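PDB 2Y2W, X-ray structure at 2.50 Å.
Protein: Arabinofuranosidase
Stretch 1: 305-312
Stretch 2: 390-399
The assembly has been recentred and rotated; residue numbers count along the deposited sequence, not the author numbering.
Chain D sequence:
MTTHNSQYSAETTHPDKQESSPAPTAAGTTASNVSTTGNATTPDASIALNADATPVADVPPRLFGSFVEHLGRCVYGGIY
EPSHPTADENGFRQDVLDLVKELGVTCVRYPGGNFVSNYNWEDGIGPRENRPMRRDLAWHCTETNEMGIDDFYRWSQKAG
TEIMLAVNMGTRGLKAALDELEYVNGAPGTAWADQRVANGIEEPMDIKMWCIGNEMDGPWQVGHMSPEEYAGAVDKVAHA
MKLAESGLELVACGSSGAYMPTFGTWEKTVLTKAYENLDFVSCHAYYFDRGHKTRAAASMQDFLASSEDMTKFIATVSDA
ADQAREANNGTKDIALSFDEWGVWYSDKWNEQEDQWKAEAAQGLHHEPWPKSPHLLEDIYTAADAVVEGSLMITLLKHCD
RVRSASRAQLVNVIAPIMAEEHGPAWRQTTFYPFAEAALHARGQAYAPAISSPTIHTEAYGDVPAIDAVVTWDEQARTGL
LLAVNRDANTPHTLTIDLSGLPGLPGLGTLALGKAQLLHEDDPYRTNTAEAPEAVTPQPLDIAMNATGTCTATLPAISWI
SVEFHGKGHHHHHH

Stretch 1, residues 305-312: ASSEDMTK
Stretch 2, residues 390-399: SLMITLLKHC

Two helices of the same chain, at least 81 residues apart in sequence wherever they touch, pack side by side. Residues 390-396 are helical, in a helix that began earlier, with phi -60 to -74 and psi -32 to -46; Lys 397 is -69/-17, and His 398, at -128/29, is outside the helix. Ala 305 (-102/31) leads into the other helix, which is established by Ser 307 and continues past Lys 312 with phi near -60 and psi between -28 and -50. The two axes run in nearly the same direction, crossing at -25° with a closest approach of 9.4 Å. The register is fixed by Ser 307 opposite Leu 391, whose CA atoms lie 5.2 Å apart. Within each helix the usual i to i+4 bonds hold the backbone, for example Thr 311 N to Ser 307 O at 2.9 Å and Leu 395 N to Leu 391 O at 2.9 Å.

Small side chains meet where the backbones come near each other. Ser 307 (chi1 p, 41°) points toward the partner helix, and its CB rests 3.3 Å from OG1 of Thr 394 (chi1 m), which points back. Its CA also lies 3.9 Å from CD2 of Leu 391, and its OG is 3.8 Å from OG of Ser 390 (chi1 p). No hydrogen bond crosses between the stretches, so the contact depends on fit and apolar packing. Thr 311 (chi1 m) instead satisfies its hydroxyl within its own helix: OG1 donates to Ser 307 O at 3.0 Å, a common arrangement for a helical threonine, while the same OG1 sits 3.4 Å from CG2 of Thr 394.

One turn beyond Ser 306, Met 310 gives up the most surface to the other stretch. Its long, flexible side chain, chi1 t, chi2 t and chi3 m (-89°), reaches across so that CE meets CD2 of Leu 391 at 3.7 Å and SD lies 4.0 Å from CG of Leu 395. The same sulfur is 3.7 Å from Leu 391 O. Both leucines adopt the m,t rotamer common in helices; their CA-to-CB bonds point sideways, but the branched ends come nearer and offer methyl groups to the methionine.

At the C-terminal end of the contact, His 398 (chi1 m, chi2 -80°) points toward the first helix, and its NE2 lies 4.1 Å from CG2 of Thr 311, which approaches the ring obliquely. The CA-to-CB bonds of Met 392 and Glu 308 point away; the end of Glu 308 comes nearer but makes no contact, and its OE2 is hydrogen-bonded elsewhere in the structure.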

# COMPACT_ATOMS: atom_id res chain seq x y z
N ALA D 305 5.33 3.86 -42.77
CA ALA D 305 6.68 3.93 -42.22
C ALA D 305 6.69 3.86 -40.69
O ALA D 305 7.59 4.42 -40.04
CB ALA D 305 7.39 5.18 -42.72
N SER D 306 5.71 3.17 -40.11
CA SER D 306 5.57 3.05 -38.66
C SER D 306 6.68 2.26 -37.99
O SER D 306 6.91 2.39 -36.78
CB SER D 306 4.21 2.46 -38.28
OG SER D 306 3.18 3.41 -38.48
N SER D 307 7.37 1.43 -38.77
CA SER D 307 8.52 0.66 -38.30
C SER D 307 9.65 1.54 -37.77
O SER D 307 10.41 1.13 -36.89
CB SER D 307 9.04 -0.27 -39.40
OG SER D 307 9.04 0.37 -40.66
N GLU D 308 9.74 2.76 -38.31
CA GLU D 308 10.75 3.74 -37.90
C GLU D 308 10.57 4.20 -36.45
O GLU D 308 11.55 4.47 -35.75
CB GLU D 308 10.72 4.96 -38.83
CG GLU D 308 11.03 4.63 -40.30
CD GLU D 308 12.46 4.16 -40.52
OE1 GLU D 308 13.39 4.87 -40.08
OE2 GLU D 308 12.64 3.10 -41.14
N ASP D 309 9.31 4.28 -36.01
CA ASP D 309 8.98 4.55 -34.62
C ASP D 309 9.48 3.41 -33.74
O ASP D 309 10.10 3.64 -32.70
CB ASP D 309 7.47 4.77 -34.46
CG ASP D 309 7.07 5.17 -33.05
OD1 ASP D 309 6.88 4.28 -32.20
OD2 ASP D 309 6.94 6.39 -32.80
N MET D 310 9.20 2.17 -34.16
CA MET D 310 9.63 0.97 -33.44
C MET D 310 11.15 0.84 -33.35
O MET D 310 11.68 0.41 -32.33
CB MET D 310 9.01 -0.28 -34.09
CG MET D 310 9.29 -1.58 -33.33
SD MET D 310 8.65 -3.05 -34.15
CE MET D 310 7.00 -3.14 -33.47
N THR D 311 11.85 1.22 -34.42
CA THR D 311 13.32 1.20 -34.44
C THR D 311 13.90 2.13 -33.37
O THR D 311 14.76 1.72 -32.58
CB THR D 311 13.88 1.56 -35.85
OG1 THR D 311 13.36 0.64 -36.82
CG2 THR D 311 15.40 1.49 -35.88
N LYS D 312 13.42 3.37 -33.33
CA LYS D 312 13.78 4.32 -32.28
C LYS D 312 13.36 3.82 -30.90
O LYS D 312 14.13 3.93 -29.94
CB LYS D 312 13.16 5.70 -32.55
CG LYS D 312 14.14 6.69 -33.16
CD LYS D 312 13.47 8.03 -33.44
CE LYS D 312 14.49 9.18 -33.47
NZ LYS D 312 15.59 8.97 -34.48
N SER D 390 6.07 -5.20 -41.95
CA SER D 390 7.30 -4.42 -41.76
C SER D 390 7.71 -4.33 -40.29
O SER D 390 8.90 -4.25 -39.98
CB SER D 390 7.18 -3.02 -42.37
OG SER D 390 6.32 -2.18 -41.60
N LEU D 391 6.72 -4.32 -39.39
CA LEU D 391 6.99 -4.33 -37.95
C LEU D 391 7.68 -5.63 -37.54
O LEU D 391 8.65 -5.61 -36.78
CB LEU D 391 5.71 -4.12 -37.13
CG LEU D 391 4.99 -2.77 -37.19
CD1 LEU D 391 3.69 -2.84 -36.41
CD2 LEU D 391 5.85 -1.63 -36.68
N MET D 392 7.18 -6.75 -38.06
CA MET D 392 7.78 -8.07 -37.85
C MET D 392 9.23 -8.12 -38.37
O MET D 392 10.09 -8.72 -37.73
CB MET D 392 6.93 -9.16 -38.50
CG MET D 392 7.45 -10.59 -38.29
SD MET D 392 7.75 -11.03 -36.56
CE MET D 392 6.08 -11.14 -35.93
N ILE D 393 9.46 -7.49 -39.52
CA ILE D 393 10.81 -7.37 -40.10
C ILE D 393 11.75 -6.61 -39.16
O ILE D 393 12.88 -7.05 -38.93
CB ILE D 393 10.76 -6.69 -41.51
CG1 ILE D 393 10.19 -7.67 -42.54
CG2 ILE D 393 12.15 -6.18 -41.93
CD1 ILE D 393 9.79 -7.04 -43.87
N THR D 394 11.28 -5.49 -38.61
CA THR D 394 12.07 -4.71 -37.64
C THR D 394 12.35 -5.52 -36.38
O THR D 394 13.44 -5.45 -35.81
CB THR D 394 11.38 -3.37 -37.29
OG1 THR D 394 11.17 -2.61 -38.48
CG2 THR D 394 12.24 -2.54 -36.33
N LEU D 395 11.35 -6.30 -35.95
CA LEU D 395 11.49 -7.17 -34.79
C LEU D 395 12.55 -8.24 -35.04
O LEU D 395 13.39 -8.51 -34.18
CB LEU D 395 10.15 -7.82 -34.42
CG LEU D 395 9.09 -6.96 -33.72
CD1 LEU D 395 7.74 -7.66 -33.76
CD2 LEU D 395 9.48 -6.62 -32.29
N LEU D 396 12.52 -8.84 -36.23
CA LEU D 396 13.50 -9.84 -36.64
C LEU D 396 14.89 -9.23 -36.83
O LEU D 396 15.90 -9.86 -36.50
CB LEU D 396 13.05 -10.57 -37.91
CG LEU D 396 11.94 -11.62 -37.75
CD1 LEU D 396 11.30 -11.95 -39.09
CD2 LEU D 396 12.48 -12.89 -37.10
N LYS D 397 14.94 -8.00 -37.34
CA LYS D 397 16.20 -7.27 -37.51
C LYS D 397 16.84 -6.87 -36.18
O LYS D 397 18.03 -6.56 -36.12
CB LYS D 397 16.02 -6.05 -38.41
CG LYS D 397 16.33 -6.30 -39.88
CD LYS D 397 15.65 -5.29 -40.81
CE LYS D 397 16.52 -4.08 -41.10
NZ LYS D 397 16.60 -3.14 -39.94
N HIS D 398 16.04 -6.89 -35.12
CA HIS D 398 16.52 -6.55 -33.78
C HIS D 398 16.19 -7.63 -32.74
O HIS D 398 16.05 -7.33 -31.55
CB HIS D 398 15.98 -5.19 -33.34
CG HIS D 398 16.46 -4.05 -34.18
ND1 HIS D 398 17.70 -3.47 -34.02
CD2 HIS D 398 15.86 -3.38 -35.20
CE1 HIS D 398 17.85 -2.49 -34.90
NE2 HIS D 398 16.75 -2.42 -35.63
N CYS D 399 16.09 -8.88 -33.19
CA CYS D 399 15.76 -9.99 -32.29
C CYS D 399 16.96 -10.45 -31.45
O CYS D 399 16.92 -11.50 -30.82
CB CYS D 399 15.11 -11.15 -33.05
SG CYS D 399 16.23 -12.21 -34.00